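Local coordinates for protein rubisco operon transcriptional regulator (Synechocystis sp., PDB 5Y2W) that probably represses transcription as a LysR-type regulator of carbon metabolism, its regulatory domain binding the metabolite 2-phosphoglycolate, at residues A[12-18]-A[60-66]; A[28-32]-A[203-208]; A[76-82]-A[185-190]. All coordinates share one frame. Residue numbers count along the deposited sequence, not the author numbering.

Overall arrangement
From the N terminus, strand 11-18 leads into helix 24-35, strand 39-46 and helix 48-56 before strand 62-65 returns beside strand 11-18, so contact 1 closes the first loop. Contact 3 follows in series: 76-82 pairs with 185-190, which the chain reaches after building the second subdomain. Contact 2 spans the most sequence, joining helix 24-35 to helix 199-211; contact 3 is nested inside its loop, whereas contact 1 crosses it. Strands 62-65 and 186-192 are neighbours in one mixed sheet, so contacts 1 and 3 share it and both reach 2-phosphoglycolate, while contact 2 packs its helices against that sheet through Leu29, Phe204, Leu205 and Leu208.

Contact 1: residues A[12-18]-A[60-66]; sequences RLRLAVI and DDLYIVS. With PGA (2-phosphoglycolic acid), chain B.
Strands 12-18 and 62-65 are both extended and run parallel, their axes 4.7 Å apart at closest approach and 10° from aligned. Leu15 pairs with Leu62, Ala16 with Tyr63 and Val17 with Ile64, at CA-CA distances of 5.2, 4.9 and 4.6 Å. Ala16 N donates to Leu62 O (3.0 Å), Ile64 N to Ala16 O (2.9 Å) and Ile18 N to Ile64 O (3.0 Å). Arg14 O receives Asp61 N at 3.0 Å and, weakly, Leu62 N at 3.4 Å. Asp61 (chi1 m) continues the pairing before the first bridge: its OD2 accepts from Arg14 N at 2.8 Å and meets Arg14 NH2 at 3.3 Å in a salt bridge whose hydrogen bond is weak. On one face Leu15 CD2 lies 4.0 Å from Leu62 CB and Val17 CG1 3.9 Å from Ile64 CB; Leu15 and Leu62 meet Phe204 of helix 199-211. On the other face Ala16 CB sits 4.1 Å from Tyr63 CD2, and Tyr63 packs on Ile51 and Met55 of helix 48-56. Such parallel pairing fits the periplasmic-binding-protein-like fold of LysR effector domains. At the C-terminal ends, Ile18 (chi1 p, chi2 t) brings CD1 to 3.3 Å from PGA C1, and Ser66 OG, hydrogen-bonded to Asn82, lies 3.6 Å from PGA O2, too far for a hydrogen bond, so this end approaches the ligand mainly by van der Waals contact.

Contact 2: residues A[28-32]-A[203-208]; sequences LLGEF and TFLDYL
Phe32 lays one ring face over the edge of Phe204, a T-shaped pair with centroids 5.0 Å apart and planes at 87°. Together with Tyr207 these rings form an aromatic cluster between two helices of the alpha/beta, periplasmic-binding-protein-like subdomain, helix 24-35 directly following the first strand and helix 199-211 lying near the C terminus. Segments 28-32 and 203-208 are both helical; their axes come no closer than 11.2 Å and cross at 118°, a separation wide enough for aromatic side chains to fill. The nearest CA pairs are Phe32 with Tyr207 at 7.5 Å and Leu28 with Leu208 at 7.9 Å. Phe32, Phe204 and Tyr207 all adopt chi1 t, with chi2 of 78°, 69° and 74°. Phe32 CZ comes within 3.8 Å of Phe204 CB, and Phe32 CD1 within 3.5 Å of Tyr207 CD2, the two rings meeting obliquely with centroids 5.3 Å apart and planes at 44°. Leucines complete the packing: Leu28 (chi1 m, chi2 t) brings CD1 to 3.5 Å from CD1 of Leu208 (chi1 t, chi2 p), and Leu29 CD2 lies 3.7 Å from Phe204 CE1. Beneath the helices, Leu29 rests on Leu15 and Phe204 on Leu13 and Leu15, all of strand 11-18. Leu29 also packs against Leu140 of the second subunit, bringing the dimer partner to this contact. The one hydrogen bond between the segments is weak: Tyr207 OH donates to Leu28 O at 3.3 Å, and the same OH lies 3.0 Å from Glu31 CB.

Contact 3: residues A[76-82]-A[185-190]; sequences YQPFLDN and RRWYVA. With PGA (2-phosphoglycolic acid), chain B.
Five backbone hydrogen bonds join 76-82 to antiparallel 185-190; the axes of strands 76-79 and 186-190 are 4.5 Å apart at closest approach, with 142° between directions. Gln77 N donates to Val189 O and Val189 N to Gln77 O, both at 2.9 Å. Phe79 N reaches Trp187 O (3.1 Å), Trp187 N Leu80 O (2.7 Å) and Asn82 N Arg185 O (2.6 Å). A beta bulge shifts register by one between Pro78-Tyr188 and Leu80-Trp187. At Leu80 the chain of this LysR effector domain turns from the mixed sheet into the antiparallel one, placing Asn82 at the pocket. There Asn82 ND2 donates to PGA O1 at 2.7 Å and also bonds Ser66, while Arg185 NE and NH2 share PGA O2 at 2.9 and 2.5 Å. Asn82 OD1 is satisfied by Ser160. Trp187 NE1, a donor like nearby Asn82 ND2, bonds weakly to Thr20. Asp81 OD1 and Arg186 NE form a long salt bridge (3.9 Å). The edge of Tyr76 (chi1 p) meets the face of Tyr188 (chi1 m).

Contact 1: residues A[12-18]-A[60-66]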
loop_
_atom_site.group_PDB
_atom_site.type_symbol
_atom_site.label_atom_id
_atom_site.label_comp_id
_atom_site.label_asym_id
_atom_site.label_seq_id
_atom_site.Cartn_x
_atom_site.Cartn_y
_atom_site.Cartn_z
ATOM N N ARG A 12 -21.955 2.291 -10.923
ATOM C CA ARG A 12 -20.696 2.395 -10.177
ATOM C C ARG A 12 -20.826 1.978 -8.694
ATOM O O ARG A 12 -21.706 2.462 -8.004
ATOM C CB ARG A 12 -20.183 3.827 -10.220
ATOM C CG ARG A 12 -18.831 3.999 -9.535
ATOM C CD ARG A 12 -17.674 3.354 -10.310
ATOM N NE ARG A 12 -17.207 4.215 -11.395
ATOM C CZ ARG A 12 -16.494 5.330 -11.228
ATOM N NH1 ARG A 12 -16.144 6.051 -12.285
ATOM N NH2 ARG A 12 -16.126 5.736 -10.013
ATOM N N LEU A 13 -19.953 1.083 -8.229
ATOM C CA LEU A 13 -19.825 0.735 -6.796
ATOM C C LEU A 13 -18.558 1.371 -6.231
ATOM O O LEU A 13 -17.489 1.176 -6.796
ATOM C CB LEU A 13 -19.716 -0.770 -6.645
ATOM C CG LEU A 13 -19.385 -1.275 -5.233
ATOM C CD1 LEU A 13 -20.484 -0.957 -4.207
ATOM C CD2 LEU A 13 -19.132 -2.767 -5.348
ATOM N N ARG A 14 -18.684 2.148 -5.155
ATOM C CA ARG A 14 -17.558 2.831 -4.502
ATOM C C ARG A 14 -17.265 2.166 -3.148
ATOM O O ARG A 14 -18.060 2.277 -2.201
ATOM C CB ARG A 14 -17.857 4.302 -4.233
ATOM C CG ARG A 14 -17.722 5.194 -5.445
ATOM C CD ARG A 14 -18.315 6.562 -5.178
ATOM N NE ARG A 14 -18.999 7.049 -6.371
ATOM C CZ ARG A 14 -20.160 6.572 -6.840
ATOM N NH1 ARG A 14 -20.671 7.092 -7.958
ATOM N NH2 ARG A 14 -20.813 5.577 -6.216
ATOM N N LEU A 15 -16.116 1.500 -3.077
ATOM C CA LEU A 15 -15.659 0.836 -1.859
ATOM C C LEU A 15 -14.482 1.570 -1.279
ATOM O O LEU A 15 -13.476 1.870 -1.995
ATOM C CB LEU A 15 -15.216 -0.595 -2.164
ATOM C CG LEU A 15 -16.255 -1.424 -2.905
ATOM C CD1 LEU A 15 -15.632 -2.695 -3.436
ATOM C CD2 LEU A 15 -17.440 -1.727 -2.001
ATOM N N ALA A 16 -14.555 1.815 0.017
ATOM C CA ALA A 16 -13.353 2.188 0.732
ATOM C C ALA A 16 -13.019 1.083 1.743
ATOM O O ALA A 16 -13.902 0.600 2.479
ATOM C CB ALA A 16 -13.459 3.568 1.363
ATOM N N VAL A 17 -11.744 0.657 1.722
ATOM C CA VAL A 17 -11.270 -0.415 2.566
ATOM C C VAL A 17 -10.023 -0.030 3.380
ATOM O O VAL A 17 -9.173 0.785 2.967
ATOM C CB VAL A 17 -11.072 -1.761 1.796
ATOM C CG1 VAL A 17 -12.283 -2.095 0.953
ATOM C CG2 VAL A 17 -9.803 -1.794 0.953
ATOM N N ILE A 18 -9.902 -0.650 4.544
ATOM C CA ILE A 18 -8.673 -0.505 5.324
ATOM C C ILE A 18 -7.484 -1.202 4.640
ATOM O O ILE A 18 -7.661 -2.091 3.816
ATOM C CB ILE A 18 -8.861 -0.995 6.751
ATOM C CG1 ILE A 18 -9.426 -2.419 6.740
ATOM C CG2 ILE A 18 -9.719 0.008 7.516
ATOM C CD1 ILE A 18 -9.215 -3.141 8.023
ATOM N N ASP A 60 -18.598 7.044 0.071
ATOM C CA ASP A 60 -18.653 5.722 -0.542
ATOM C C ASP A 60 -19.950 5.024 -0.220
ATOM O O ASP A 60 -20.681 5.410 0.700
ATOM C CB ASP A 60 -17.465 4.885 -0.000
ATOM C CG ASP A 60 -16.114 5.562 -0.259
ATOM O OD1 ASP A 60 -15.703 5.558 -1.425
ATOM O OD2 ASP A 60 -15.514 6.142 0.677
ATOM N N ASP A 61 -20.188 3.962 -0.962
ATOM C CA ASP A 61 -21.284 3.064 -0.710
ATOM C C ASP A 61 -21.040 2.184 0.513
ATOM O O ASP A 61 -21.871 2.092 1.417
ATOM C CB ASP A 61 -21.456 2.194 -1.952
ATOM C CG ASP A 61 -21.833 3.022 -3.167
ATOM O OD1 ASP A 61 -22.769 3.834 -3.032
ATOM O OD2 ASP A 61 -21.180 2.924 -4.226
ATOM N N LEU A 62 -19.873 1.541 0.528
ATOM C CA LEU A 62 -19.512 0.646 1.600
ATOM C C LEU A 62 -18.077 0.848 2.096
ATOM O O LEU A 62 -17.186 1.294 1.366
ATOM C CB LEU A 62 -19.704 -0.790 1.152
ATOM C CG LEU A 62 -21.136 -1.277 0.891
ATOM C CD1 LEU A 62 -21.053 -2.663 0.236
ATOM C CD2 LEU A 62 -22.019 -1.309 2.154
ATOM N N TYR A 63 -17.890 0.480 3.356
ATOM C CA TYR A 63 -16.649 0.643 4.041
ATOM C C TYR A 63 -16.303 -0.701 4.666
ATOM O O TYR A 63 -17.151 -1.392 5.251
ATOM C CB TYR A 63 -16.793 1.711 5.101
ATOM C CG TYR A 63 -17.271 3.061 4.568
ATOM C CD1 TYR A 63 -18.645 3.362 4.467
ATOM C CD2 TYR A 63 -16.359 4.037 4.166
ATOM C CE1 TYR A 63 -19.072 4.576 3.949
ATOM C CE2 TYR A 63 -16.787 5.257 3.678
ATOM C CZ TYR A 63 -18.145 5.508 3.553
ATOM O OH TYR A 63 -18.560 6.717 3.100
ATOM N N ILE A 64 -15.039 -1.072 4.541
ATOM C CA ILE A 64 -14.501 -2.196 5.287
ATOM C C ILE A 64 -13.507 -1.727 6.348
ATOM O O ILE A 64 -12.470 -1.045 6.086
ATOM C CB ILE A 64 -13.905 -3.185 4.322
ATOM C CG1 ILE A 64 -15.043 -3.596 3.376
ATOM C CG2 ILE A 64 -13.249 -4.354 5.073
ATOM C CD1 ILE A 64 -14.904 -4.955 2.729
ATOM N N VAL A 65 -13.876 -2.063 7.575
ATOM C CA VAL A 65 -13.187 -1.620 8.763
ATOM C C VAL A 65 -13.089 -2.801 9.739
ATOM O O VAL A 65 -13.854 -3.756 9.623
ATOM C CB VAL A 65 -13.927 -0.479 9.414
ATOM C CG1 VAL A 65 -14.049 0.654 8.414
ATOM C CG2 VAL A 65 -15.301 -0.939 9.934
ATOM N N SER A 66 -12.095 -2.756 10.631
ATOM C CA SER A 66 -12.019 -3.645 11.800
ATOM C C SER A 66 -12.571 -3.055 13.118
ATOM O O SER A 66 -13.054 -3.762 13.971
ATOM C CB SER A 66 -10.555 -4.038 12.035
ATOM O OG SER A 66 -10.119 -4.789 10.955
HETATM P P PGA B . -5.152 0.278 9.562
HETATM O O1P PGA B . -6.222 -0.932 9.623
HETATM O O2P PGA B . -4.789 0.433 8.122
HETATM O O3P PGA B . -4.012 -0.185 10.484
HETATM O O4P PGA B . -5.946 1.474 9.933
HETATM C C2 PGA B . -6.065 -2.238 9.110
HETATM C C1 PGA B . -6.577 -3.310 10.064
HETATM O O1 PGA B . -6.492 -4.532 9.724
HETATM O O2 PGA B . -7.067 -2.933 11.149
#

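Contact 2: residues A[28-32]-A[203-208]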
loop_
_atom_site.group_PDB
_atom_site.type_symbol
_atom_site.label_atom_id
_atom_site.label_comp_id
_atom_site.label_asym_id
_atom_site.label_seq_id
_atom_site.Cartn_x
_atom_site.Cartn_y
_atom_site.Cartn_z
ATOM N N LEU A 28 -11.732 -10.884 -4.650
ATOM C CA LEU A 28 -13.181 -11.117 -4.650
ATOM C C LEU A 28 -13.921 -10.332 -5.711
ATOM O O LEU A 28 -14.930 -10.791 -6.220
ATOM C CB LEU A 28 -13.808 -10.727 -3.320
ATOM C CG LEU A 28 -13.777 -11.698 -2.148
ATOM C CD1 LEU A 28 -14.976 -11.336 -1.273
ATOM C CD2 LEU A 28 -13.814 -13.183 -2.547
ATOM N N LEU A 29 -13.464 -9.129 -6.016
ATOM C CA LEU A 29 -14.032 -8.364 -7.132
ATOM C C LEU A 29 -14.037 -9.076 -8.485
ATOM O O LEU A 29 -14.843 -8.737 -9.334
ATOM C CB LEU A 29 -13.312 -7.031 -7.289
ATOM C CG LEU A 29 -13.512 -6.060 -6.114
ATOM C CD1 LEU A 29 -12.855 -4.702 -6.399
ATOM C CD2 LEU A 29 -14.995 -5.897 -5.770
ATOM N N GLY A 30 -13.149 -10.044 -8.676
ATOM C CA GLY A 30 -12.961 -10.694 -9.955
ATOM C C GLY A 30 -14.130 -11.562 -10.311
ATOM O O GLY A 30 -14.648 -11.475 -11.422
ATOM N N GLU A 31 -14.546 -12.406 -9.377
ATOM C CA GLU A 31 -15.728 -13.213 -9.599
ATOM C C GLU A 31 -16.934 -12.271 -9.754
ATOM O O GLU A 31 -17.720 -12.393 -10.697
ATOM C CB GLU A 31 -15.927 -14.245 -8.477
ATOM C CG GLU A 31 -16.967 -15.346 -8.792
ATOM C CD GLU A 31 -16.375 -16.714 -9.179
ATOM O OE1 GLU A 31 -15.136 -16.878 -9.111
ATOM O OE2 GLU A 31 -17.151 -17.645 -9.540
ATOM N N PHE A 32 -17.040 -11.293 -8.868
ATOM C CA PHE A 32 -18.201 -10.409 -8.850
ATOM C C PHE A 32 -18.393 -9.730 -10.204
ATOM O O PHE A 32 -19.481 -9.678 -10.720
ATOM C CB PHE A 32 -18.064 -9.376 -7.734
ATOM C CG PHE A 32 -19.212 -8.399 -7.635
ATOM C CD1 PHE A 32 -20.409 -8.772 -7.042
ATOM C CD2 PHE A 32 -19.078 -7.099 -8.093
ATOM C CE1 PHE A 32 -21.451 -7.866 -6.920
ATOM C CE2 PHE A 32 -20.120 -6.178 -7.969
ATOM C CZ PHE A 32 -21.307 -6.570 -7.382
ATOM N N THR A 203 -26.314 -5.483 -3.911
ATOM C CA THR A 203 -25.973 -6.776 -4.582
ATOM C C THR A 203 -24.565 -7.228 -4.136
ATOM O O THR A 203 -24.314 -8.406 -3.917
ATOM C CB THR A 203 -25.986 -6.660 -6.128
ATOM O OG1 THR A 203 -27.165 -5.960 -6.563
ATOM C CG2 THR A 203 -25.904 -8.012 -6.786
ATOM N N PHE A 204 -23.649 -6.269 -4.002
ATOM C CA PHE A 204 -22.261 -6.599 -3.661
ATOM C C PHE A 204 -22.199 -7.154 -2.245
ATOM O O PHE A 204 -21.533 -8.165 -1.991
ATOM C CB PHE A 204 -21.300 -5.388 -3.791
ATOM C CG PHE A 204 -19.894 -5.733 -3.362
ATOM C CD1 PHE A 204 -19.122 -6.604 -4.125
ATOM C CD2 PHE A 204 -19.390 -5.300 -2.143
ATOM C CE1 PHE A 204 -17.859 -6.984 -3.712
ATOM C CE2 PHE A 204 -18.115 -5.685 -1.726
ATOM C CZ PHE A 204 -17.355 -6.525 -2.518
ATOM N N LEU A 205 -22.949 -6.495 -1.358
ATOM C CA LEU A 205 -23.014 -6.799 0.054
ATOM C C LEU A 205 -23.448 -8.219 0.290
ATOM O O LEU A 205 -22.785 -8.984 1.025
ATOM C CB LEU A 205 -23.952 -5.796 0.729
ATOM C CG LEU A 205 -24.180 -5.872 2.252
ATOM C CD1 LEU A 205 -22.862 -5.806 3.038
ATOM C CD2 LEU A 205 -25.119 -4.747 2.716
ATOM N N ASP A 206 -24.523 -8.610 -0.382
ATOM C CA ASP A 206 -25.014 -9.985 -0.290
ATOM C C ASP A 206 -24.011 -10.927 -0.899
ATOM O O ASP A 206 -23.865 -12.050 -0.438
ATOM C CB ASP A 206 -26.367 -10.167 -1.041
ATOM C CG ASP A 206 -27.491 -9.319 -0.455
ATOM O OD1 ASP A 206 -27.439 -9.005 0.743
ATOM O OD2 ASP A 206 -28.408 -8.930 -1.183
ATOM N N TYR A 207 -23.352 -10.492 -1.976
ATOM C CA TYR A 207 -22.320 -11.331 -2.612
ATOM C C TYR A 207 -21.136 -11.585 -1.628
ATOM O O TYR A 207 -20.687 -12.734 -1.392
ATOM C CB TYR A 207 -21.842 -10.697 -3.939
ATOM C CG TYR A 207 -20.602 -11.386 -4.490
ATOM C CD1 TYR A 207 -20.680 -12.644 -5.088
ATOM C CD2 TYR A 207 -19.341 -10.795 -4.361
ATOM C CE1 TYR A 207 -19.543 -13.286 -5.551
ATOM C CE2 TYR A 207 -18.203 -11.429 -4.816
ATOM C CZ TYR A 207 -18.306 -12.665 -5.416
ATOM O OH TYR A 207 -17.151 -13.259 -5.864
ATOM N N LEU A 208 -20.677 -10.501 -1.028
ATOM C CA LEU A 208 -19.599 -10.575 -0.024
ATOM C C LEU A 208 -19.976 -11.508 1.104
ATOM O O LEU A 208 -19.209 -12.421 1.456
ATOM C CB LEU A 208 -19.295 -9.172 0.532
ATOM C CG LEU A 208 -18.180 -9.038 1.590
ATOM C CD1 LEU A 208 -16.817 -9.542 1.102
ATOM C CD2 LEU A 208 -18.058 -7.591 1.997
#

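Contact 3: residues A[76-82]-A[185-190]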
loop_
_atom_site.group_PDB
_atom_site.type_symbol
_atom_site.label_atom_id
_atom_site.label_comp_id
_atom_site.label_asym_id
_atom_site.label_seq_id
_atom_site.Cartn_x
_atom_site.Cartn_y
_atom_site.Cartn_z
ATOM N N TYR A 76 -23.383 -2.526 10.191
ATOM C CA TYR A 76 -22.336 -3.420 9.738
ATOM C C TYR A 76 -22.440 -4.862 10.132
ATOM O O TYR A 76 -23.033 -5.213 11.158
ATOM C CB TYR A 76 -20.962 -2.942 10.188
ATOM C CG TYR A 76 -20.818 -2.606 11.638
ATOM C CD1 TYR A 76 -20.380 -3.540 12.551
ATOM C CD2 TYR A 76 -21.036 -1.329 12.086
ATOM C CE1 TYR A 76 -20.181 -3.196 13.890
ATOM C CE2 TYR A 76 -20.859 -0.983 13.406
ATOM C CZ TYR A 76 -20.416 -1.921 14.310
ATOM O OH TYR A 76 -20.280 -1.542 15.625
ATOM N N GLN A 77 -21.792 -5.697 9.318
ATOM C CA GLN A 77 -21.698 -7.112 9.617
ATOM C C GLN A 77 -20.269 -7.583 9.571
ATOM O O GLN A 77 -19.556 -7.207 8.641
ATOM C CB GLN A 77 -22.450 -7.920 8.572
ATOM C CG GLN A 77 -23.855 -7.418 8.329
ATOM C CD GLN A 77 -24.595 -8.308 7.360
ATOM O OE1 GLN A 77 -24.728 -9.498 7.594
ATOM N NE2 GLN A 77 -25.031 -7.741 6.242
ATOM N N PRO A 78 -19.889 -8.492 10.499
ATOM C CA PRO A 78 -18.599 -9.135 10.361
ATOM C C PRO A 78 -18.686 -10.155 9.263
ATOM O O PRO A 78 -19.703 -10.803 9.126
ATOM C CB PRO A 78 -18.414 -9.836 11.692
ATOM C CG PRO A 78 -19.821 -10.218 12.116
ATOM C CD PRO A 78 -20.706 -9.124 11.566
ATOM N N PHE A 79 -17.617 -10.276 8.474
ATOM C CA PHE A 79 -17.535 -11.269 7.401
ATOM C C PHE A 79 -16.242 -12.085 7.399
ATOM O O PHE A 79 -16.184 -13.093 6.743
ATOM C CB PHE A 79 -17.757 -10.621 6.030
ATOM C CG PHE A 79 -16.691 -9.633 5.622
ATOM C CD1 PHE A 79 -16.808 -8.300 5.941
ATOM C CD2 PHE A 79 -15.584 -10.062 4.880
ATOM C CE1 PHE A 79 -15.837 -7.393 5.553
ATOM C CE2 PHE A 79 -14.612 -9.160 4.480
ATOM C CZ PHE A 79 -14.722 -7.830 4.820
ATOM N N LEU A 80 -15.233 -11.702 8.178
ATOM C CA LEU A 80 -13.927 -12.387 8.143
ATOM C C LEU A 80 -13.105 -11.947 9.325
ATOM O O LEU A 80 -13.082 -10.803 9.670
ATOM C CB LEU A 80 -13.180 -12.083 6.789
ATOM C CG LEU A 80 -12.099 -13.081 6.362
ATOM C CD1 LEU A 80 -12.589 -14.520 6.277
ATOM C CD2 LEU A 80 -11.510 -12.687 5.035
ATOM N N ASP A 81 -12.432 -12.873 9.958
ATOM C CA ASP A 81 -11.534 -12.538 11.042
ATOM C C ASP A 81 -10.330 -11.787 10.505
ATOM O O ASP A 81 -9.911 -12.005 9.378
ATOM C CB ASP A 81 -11.011 -13.804 11.701
ATOM C CG ASP A 81 -12.095 -14.548 12.444
ATOM O OD1 ASP A 81 -13.198 -13.982 12.586
ATOM O OD2 ASP A 81 -11.833 -15.680 12.900
ATOM N N ASN A 82 -9.785 -10.929 11.351
ATOM C CA ASN A 82 -8.626 -10.161 11.014
ATOM C C ASN A 82 -7.629 -10.235 12.169
ATOM O O ASN A 82 -7.398 -9.260 12.885
ATOM C CB ASN A 82 -9.050 -8.731 10.756
ATOM C CG ASN A 82 -7.877 -7.860 10.347
ATOM O OD1 ASN A 82 -6.874 -8.340 9.748
ATOM N ND2 ASN A 82 -7.976 -6.591 10.682
ATOM N N ARG A 185 -9.715 -9.714 16.037
ATOM C CA ARG A 185 -10.231 -8.520 15.385
ATOM C C ARG A 185 -10.928 -9.033 14.148
ATOM O O ARG A 185 -10.672 -10.141 13.691
ATOM C CB ARG A 185 -9.024 -7.636 15.125
ATOM C CG ARG A 185 -9.186 -6.341 14.413
ATOM C CD ARG A 185 -7.763 -5.767 14.245
ATOM N NE ARG A 185 -7.676 -4.469 13.552
ATOM C CZ ARG A 185 -7.936 -3.293 14.123
ATOM N NH1 ARG A 185 -8.247 -3.252 15.395
ATOM N NH2 ARG A 185 -7.816 -2.154 13.441
ATOM N N ARG A 186 -11.812 -8.252 13.581
ATOM C CA ARG A 186 -12.645 -8.823 12.529
ATOM C C ARG A 186 -12.709 -7.770 11.485
ATOM O O ARG A 186 -12.533 -6.620 11.826
ATOM C CB ARG A 186 -14.037 -9.125 13.104
ATOM C CG ARG A 186 -13.982 -10.104 14.291
ATOM C CD ARG A 186 -15.319 -10.524 14.823
ATOM N NE ARG A 186 -15.957 -11.569 14.015
ATOM C CZ ARG A 186 -17.258 -11.933 14.092
ATOM N NH1 ARG A 186 -18.121 -11.325 14.916
ATOM N NH2 ARG A 186 -17.707 -12.912 13.299
ATOM N N TRP A 187 -12.883 -8.161 10.222
ATOM C CA TRP A 187 -13.306 -7.237 9.198
ATOM C C TRP A 187 -14.844 -7.122 9.155
ATOM O O TRP A 187 -15.554 -8.114 9.105
ATOM C CB TRP A 187 -12.807 -7.707 7.830
ATOM C CG TRP A 187 -11.365 -7.453 7.524
ATOM C CD1 TRP A 187 -10.526 -6.551 8.112
ATOM C CD2 TRP A 187 -10.616 -8.088 6.511
ATOM N NE1 TRP A 187 -9.289 -6.596 7.521
ATOM C CE2 TRP A 187 -9.321 -7.525 6.532
ATOM C CE3 TRP A 187 -10.928 -9.048 5.532
ATOM C CZ2 TRP A 187 -8.330 -7.924 5.669
ATOM C CZ3 TRP A 187 -9.932 -9.459 4.699
ATOM C CH2 TRP A 187 -8.644 -8.861 4.750
ATOM N N TYR A 188 -15.327 -5.892 9.112
ATOM C CA TYR A 188 -16.731 -5.607 9.006
ATOM C C TYR A 188 -16.992 -4.884 7.729
ATOM O O TYR A 188 -16.195 -4.038 7.325
ATOM C CB TYR A 188 -17.173 -4.682 10.117
ATOM C CG TYR A 188 -17.075 -5.236 11.517
ATOM C CD1 TYR A 188 -18.041 -6.107 12.021
ATOM C CD2 TYR A 188 -16.025 -4.848 12.360
ATOM C CE1 TYR A 188 -17.967 -6.580 13.327
ATOM C CE2 TYR A 188 -15.933 -5.322 13.641
ATOM C CZ TYR A 188 -16.912 -6.178 14.130
ATOM O OH TYR A 188 -16.768 -6.601 15.416
ATOM N N VAL A 189 -18.113 -5.206 7.091
ATOM C CA VAL A 189 -18.620 -4.379 6.001
ATOM C C VAL A 189 -19.789 -3.516 6.535
ATOM O O VAL A 189 -20.739 -3.996 7.158
ATOM C CB VAL A 189 -19.001 -5.185 4.756
ATOM C CG1 VAL A 189 -19.957 -6.297 5.109
ATOM C CG2 VAL A 189 -19.609 -4.271 3.692
ATOM N N ALA A 190 -19.635 -2.223 6.305
ATOM C CA ALA A 190 -20.382 -1.204 6.970
ATOM C C ALA A 190 -20.928 -0.224 5.941
ATOM O O ALA A 190 -20.392 -0.124 4.841
ATOM C CB ALA A 190 -19.500 -0.473 7.978
HETATM P P PGA B . -5.152 0.278 9.562
HETATM O O1P PGA B . -6.222 -0.932 9.623
HETATM O O2P PGA B . -4.789 0.433 8.122
HETATM O O3P PGA B . -4.012 -0.185 10.484
HETATM O O4P PGA B . -5.946 1.474 9.933
HETATM C C2 PGA B . -6.065 -2.238 9.110
HETATM C C1 PGA B . -6.577 -3.310 10.064
HETATM O O1 PGA B . -6.492 -4.532 9.724
HETATM O O2 PGA B . -7.067 -2.933 11.149
#